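Local coordinates for uncharacterized protein (Sulfolobus tokodaii, PDB 2PD2) that is of unknown function but belongs to the DsrE/DsrF-like family, whose better-known members take part in sulfur-relay chemistry, at residues 31-36 against 101-106; 66-71 against 76-81. All coordinates share one frame; numbering follows the deposited sequence.

Interaction 1 of 2, residues 31-36 against 101-106; sequences EIEVVL and EGWIYL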
# COMPACT_ATOMS: atom_id res chain seq x y z
N GLU A 31 -10.89 11.57 11.61
CA GLU A 31 -10.74 10.69 12.76
C GLU A 31 -9.68 9.70 12.27
O GLU A 31 -9.97 8.80 11.48
CB GLU A 31 -12.05 9.97 13.06
CG GLU A 31 -12.21 9.55 14.49
CD GLU A 31 -13.52 8.85 14.74
OE1 GLU A 31 -14.55 9.28 14.17
OE2 GLU A 31 -13.53 7.87 15.51
N ILE A 32 -8.46 9.87 12.75
CA ILE A 32 -7.35 9.06 12.28
C ILE A 32 -6.74 8.09 13.28
O ILE A 32 -6.49 8.44 14.43
CB ILE A 32 -6.21 9.98 11.77
CG1 ILE A 32 -6.76 10.96 10.73
CG2 ILE A 32 -5.08 9.15 11.17
CD1 ILE A 32 -5.88 12.20 10.56
N GLU A 33 -6.48 6.87 12.81
CA GLU A 33 -5.83 5.83 13.60
C GLU A 33 -4.64 5.35 12.78
O GLU A 33 -4.80 4.95 11.63
CB GLU A 33 -6.74 4.63 13.87
CG GLU A 33 -6.00 3.51 14.59
CD GLU A 33 -6.85 2.27 14.86
OE1 GLU A 33 -8.06 2.42 15.07
OE2 GLU A 33 -6.29 1.16 14.86
N VAL A 34 -3.46 5.42 13.35
CA VAL A 34 -2.27 4.99 12.64
C VAL A 34 -1.76 3.69 13.23
O VAL A 34 -1.45 3.62 14.42
CB VAL A 34 -1.15 6.04 12.72
CG1 VAL A 34 0.03 5.60 11.86
CG2 VAL A 34 -1.67 7.40 12.27
N VAL A 35 -1.66 2.67 12.39
CA VAL A 35 -1.19 1.35 12.81
C VAL A 35 0.22 1.08 12.28
O VAL A 35 0.42 1.00 11.06
CB VAL A 35 -2.12 0.24 12.29
CG1 VAL A 35 -1.56 -1.14 12.67
CG2 VAL A 35 -3.53 0.43 12.86
N LEU A 36 1.18 0.92 13.18
CA LEU A 36 2.55 0.63 12.75
C LEU A 36 2.89 -0.84 13.00
O LEU A 36 2.69 -1.35 14.11
CB LEU A 36 3.55 1.53 13.46
CG LEU A 36 3.40 3.04 13.22
CD1 LEU A 36 2.33 3.61 14.16
CD2 LEU A 36 4.72 3.74 13.47
N GLU A 101 -15.21 -1.99 9.46
CA GLU A 101 -16.05 -1.12 10.27
C GLU A 101 -16.33 0.20 9.55
O GLU A 101 -16.99 1.08 10.10
CB GLU A 101 -15.38 -0.85 11.62
CG GLU A 101 -15.47 -2.01 12.63
CD GLU A 101 -14.47 -1.89 13.77
OE1 GLU A 101 -14.25 -0.76 14.26
OE2 GLU A 101 -13.91 -2.92 14.20
N GLY A 102 -15.84 0.32 8.32
CA GLY A 102 -16.08 1.54 7.55
C GLY A 102 -14.94 2.55 7.50
O GLY A 102 -15.10 3.64 6.95
N TRP A 103 -13.79 2.21 8.06
CA TRP A 103 -12.67 3.13 8.04
C TRP A 103 -11.97 3.08 6.69
O TRP A 103 -11.79 2.00 6.13
CB TRP A 103 -11.67 2.79 9.15
CG TRP A 103 -12.22 3.05 10.52
CD1 TRP A 103 -13.35 2.53 11.07
CD2 TRP A 103 -11.65 3.91 11.52
NE1 TRP A 103 -13.54 3.01 12.34
CE2 TRP A 103 -12.51 3.86 12.64
CE3 TRP A 103 -10.51 4.71 11.57
CZ2 TRP A 103 -12.25 4.59 13.80
CZ3 TRP A 103 -10.25 5.44 12.73
CH2 TRP A 103 -11.13 5.38 13.83
N ILE A 104 -11.60 4.25 6.17
CA ILE A 104 -10.92 4.33 4.90
C ILE A 104 -9.43 4.02 5.08
O ILE A 104 -8.75 4.60 5.93
CB ILE A 104 -11.11 5.72 4.26
CG1 ILE A 104 -12.60 5.93 3.95
CG2 ILE A 104 -10.26 5.85 2.99
CD1 ILE A 104 -12.96 7.34 3.51
N TYR A 105 -8.94 3.10 4.26
CA TYR A 105 -7.56 2.63 4.29
C TYR A 105 -6.57 3.50 3.51
O TYR A 105 -6.83 3.89 2.37
CB TYR A 105 -7.56 1.19 3.77
CG TYR A 105 -6.22 0.51 3.60
CD1 TYR A 105 -5.21 0.63 4.56
CD2 TYR A 105 -5.99 -0.32 2.50
CE1 TYR A 105 -4.01 -0.08 4.43
CE2 TYR A 105 -4.80 -1.03 2.37
CZ TYR A 105 -3.82 -0.91 3.33
OH TYR A 105 -2.67 -1.64 3.19
N LEU A 106 -5.44 3.78 4.15
CA LEU A 106 -4.37 4.57 3.54
C LEU A 106 -3.04 3.91 3.87
O LEU A 106 -2.65 3.85 5.05
CB LEU A 106 -4.38 6.01 4.08
CG LEU A 106 -3.23 6.90 3.59
CD1 LEU A 106 -3.28 7.03 2.06
CD2 LEU A 106 -3.31 8.27 4.24
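Two strands of the parallel sheet, 31-36 and 104-107, lie here with strand 2-7 between them, and the indole of Trp-103 spans the gap to Glu-31 and Glu-33. The backbones stay well apart: the closest CA atoms, those of Ile-32 and Trp-103, are 9.0 Å from each other. Trp-103 follows Gly-102, which has positive phi and closes helix 91-100 in a Schellman motif. This turn leads the chain into the outermost strand of this chain's sheet. The ring leaves Trp-103 with CG beside the backbone N (chi1 -68°), and its six-membered end reaches strand 31-36.

Trp-103 CZ3 does most of the touching. Trp-103 CZ3 lies 3.6 Å from the carbonyl O of Glu-31 and 3.8 Å from CB of Glu-33. Both approach the ring obliquely. The Glu-31 side chain is extended and crosses the indole at about a right angle. Glu-31 OE2 comes to 3.8 Å from Trp-103 CH2, with the carboxylate and ring planes 74° apart. The other oxygen, Glu-31 OE1, forms a salt bridge with Lys-2 of the intervening strand. Lys-98 of helix 91-100 also packs on the indole and on Glu-33, so the helix shares this side of the sheet.

Glu-33 is buried, and its OE2 lies near Glu-94 OE2. Two like charges so close would be costly, so one of the pair may well carry a proton. Across 31-36 and 101-106 the contact is van der Waals packing of carbon and oxygen against the six-membered ring of the indole. Glu-31 makes its backbone hydrogen bonds with Met-1 and Val-3 and its salt bridge with Lys-2.

Interaction 2 of 2, residues 66-71 against 76-81; sequences GCENSI and LSHDQL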
# COMPACT_ATOMS: atom_id res chain seq x y z
N GLY A 66 0.43 0.28 17.92
CA GLY A 66 1.56 -0.57 17.58
C GLY A 66 1.18 -2.04 17.55
O GLY A 66 0.36 -2.49 18.36
N CYS A 67 1.76 -2.79 16.61
CA CYS A 67 1.48 -4.22 16.47
C CYS A 67 2.27 -5.08 17.45
O CYS A 67 3.50 -5.02 17.48
CB CYS A 67 1.79 -4.66 15.03
SG CYS A 67 1.80 -6.45 14.78
N GLU A 68 1.56 -5.88 18.24
CA GLU A 68 2.20 -6.76 19.23
C GLU A 68 3.10 -7.80 18.56
O GLU A 68 4.20 -8.07 19.04
CB GLU A 68 1.13 -7.48 20.06
CG GLU A 68 1.63 -8.58 20.99
CD GLU A 68 2.42 -8.04 22.17
OE1 GLU A 68 1.92 -7.13 22.86
OE2 GLU A 68 3.54 -8.55 22.42
N ASN A 69 2.65 -8.38 17.46
CA ASN A 69 3.46 -9.37 16.75
C ASN A 69 4.79 -8.74 16.34
O ASN A 69 5.84 -9.36 16.44
CB ASN A 69 2.75 -9.89 15.49
CG ASN A 69 1.63 -10.84 15.82
OD1 ASN A 69 1.75 -11.70 16.70
ND2 ASN A 69 0.52 -10.72 15.09
N SER A 70 4.72 -7.50 15.86
CA SER A 70 5.90 -6.78 15.42
C SER A 70 6.80 -6.39 16.60
O SER A 70 8.02 -6.46 16.50
CB SER A 70 5.48 -5.54 14.63
OG SER A 70 4.73 -5.92 13.49
N ILE A 71 6.19 -5.97 17.70
CA ILE A 71 6.96 -5.63 18.89
C ILE A 71 7.77 -6.86 19.30
O ILE A 71 8.96 -6.76 19.60
CB ILE A 71 6.04 -5.23 20.07
CG1 ILE A 71 5.44 -3.85 19.80
CG2 ILE A 71 6.82 -5.24 21.39
CD1 ILE A 71 4.39 -3.45 20.81
N LEU A 76 11.32 -6.06 21.24
CA LEU A 76 11.14 -4.83 21.98
C LEU A 76 10.29 -5.10 23.21
O LEU A 76 9.58 -6.10 23.27
CB LEU A 76 10.44 -3.76 21.13
CG LEU A 76 11.14 -3.38 19.82
CD1 LEU A 76 10.36 -2.25 19.16
CD2 LEU A 76 12.57 -2.95 20.09
N SER A 77 10.38 -4.21 24.19
CA SER A 77 9.62 -4.33 25.43
C SER A 77 8.62 -3.18 25.49
O SER A 77 8.93 -2.06 25.07
CB SER A 77 10.56 -4.25 26.63
OG SER A 77 9.83 -4.14 27.84
N HIS A 78 7.42 -3.44 26.00
CA HIS A 78 6.40 -2.40 26.09
C HIS A 78 6.91 -1.25 26.95
O HIS A 78 6.46 -0.11 26.81
CB HIS A 78 5.10 -2.95 26.67
CG HIS A 78 4.55 -4.11 25.90
ND1 HIS A 78 4.79 -4.28 24.55
CD2 HIS A 78 3.77 -5.15 26.28
CE1 HIS A 78 4.19 -5.38 24.14
NE2 HIS A 78 3.57 -5.93 25.16
N ASP A 79 7.83 -1.57 27.84
CA ASP A 79 8.44 -0.58 28.72
C ASP A 79 9.24 0.43 27.91
O ASP A 79 9.43 1.57 28.32
CB ASP A 79 9.38 -1.26 29.72
CG ASP A 79 8.64 -2.01 30.80
OD1 ASP A 79 7.63 -2.67 30.47
OD2 ASP A 79 9.06 -1.95 31.97
N GLN A 80 9.71 -0.01 26.74
CA GLN A 80 10.55 0.82 25.87
C GLN A 80 9.79 1.71 24.89
O GLN A 80 10.39 2.55 24.23
CB GLN A 80 11.50 -0.10 25.10
CG GLN A 80 12.09 -1.23 25.94
CD GLN A 80 12.97 -2.18 25.14
OE1 GLN A 80 12.60 -2.63 24.05
NE2 GLN A 80 14.15 -2.49 25.68
N LEU A 81 8.48 1.53 24.81
CA LEU A 81 7.67 2.31 23.89
C LEU A 81 7.20 3.65 24.46
O LEU A 81 7.15 3.83 25.67
CB LEU A 81 6.47 1.48 23.44
CG LEU A 81 6.86 0.13 22.84
CD1 LEU A 81 5.63 -0.71 22.60
CD2 LEU A 81 7.64 0.35 21.55
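One backbone hydrogen bond joins the two segments. Leu-76 N donates to Ile-71 O at 3.0 Å, and the N-H...O angle of 166° makes it nearly straight. It ties the short helix 68-73 to the chain that leaves it.

Apolar contacts centre on Ile-71, which sends its two branches to different partners. Ile-71 CG2 lies anti to the backbone N and meets the start of the loop, 3.9 Å from Leu-76 CB. Ile-71 CG2 is also 3.8 Å from His-78 CE1, which it approaches obliquely. The longer branch carries CD1 to Leu-81. There Ile-71 CD1 and Leu-81 CD1 are 3.5 Å apart, tighter than a usual methyl contact.

The polar contact joins Glu-68 and His-78. Glu-68 bends at chi2 (71°), which brings its carboxylate to the edge of the imidazole. Glu-68 OE1 is 3.1 Å from both NE2 and CE1 of His-78, and the two planes stand 82° apart. The other oxygen, Glu-68 OE2, forms a salt bridge with Arg-72 one turn along the helix.

Bonds within each segment fix their shapes. Cys-67 is the N-cap of helix 68-73, and Cys-67 SG accepts from Ser-70 N at 3.3 Å. In the loop, Ser-77 N donates to Gln-80 OE1 at 2.7 Å, from well above the plane of that amide.

Ile-87 of strand 86-88 touches Glu-68, Ile-71 and His-78. Ile-41 from the loop after strand 31-36 also packs on Ile-71. The loop after helix 68-73 thus folds back over that helix before entering 86-88, an outermost strand of this chain's sheet.

Both contacts reach one parallel sheet, its strands ordered 86-88, 63-67, 31-36, 2-7, 104-107. Their centres are about 20 Å apart, on opposite sides of the chain's centre. Interaction 1 reaches 104-107, an outermost strand of this chain's sheet, while interaction 2 lies by the other outermost strand, 86-88. Along the chain, interaction 2 is nested between the two segments of interaction 1. They meet through neighbouring strands: Leu-36 O, at the end of 31-36, lies 3.0 Å from Cys-67 N, a probable hydrogen bond. Near strand 104-107, Tyr-105 contacts both other subunits, so that side of the sheet also takes part in the three-chain assembly.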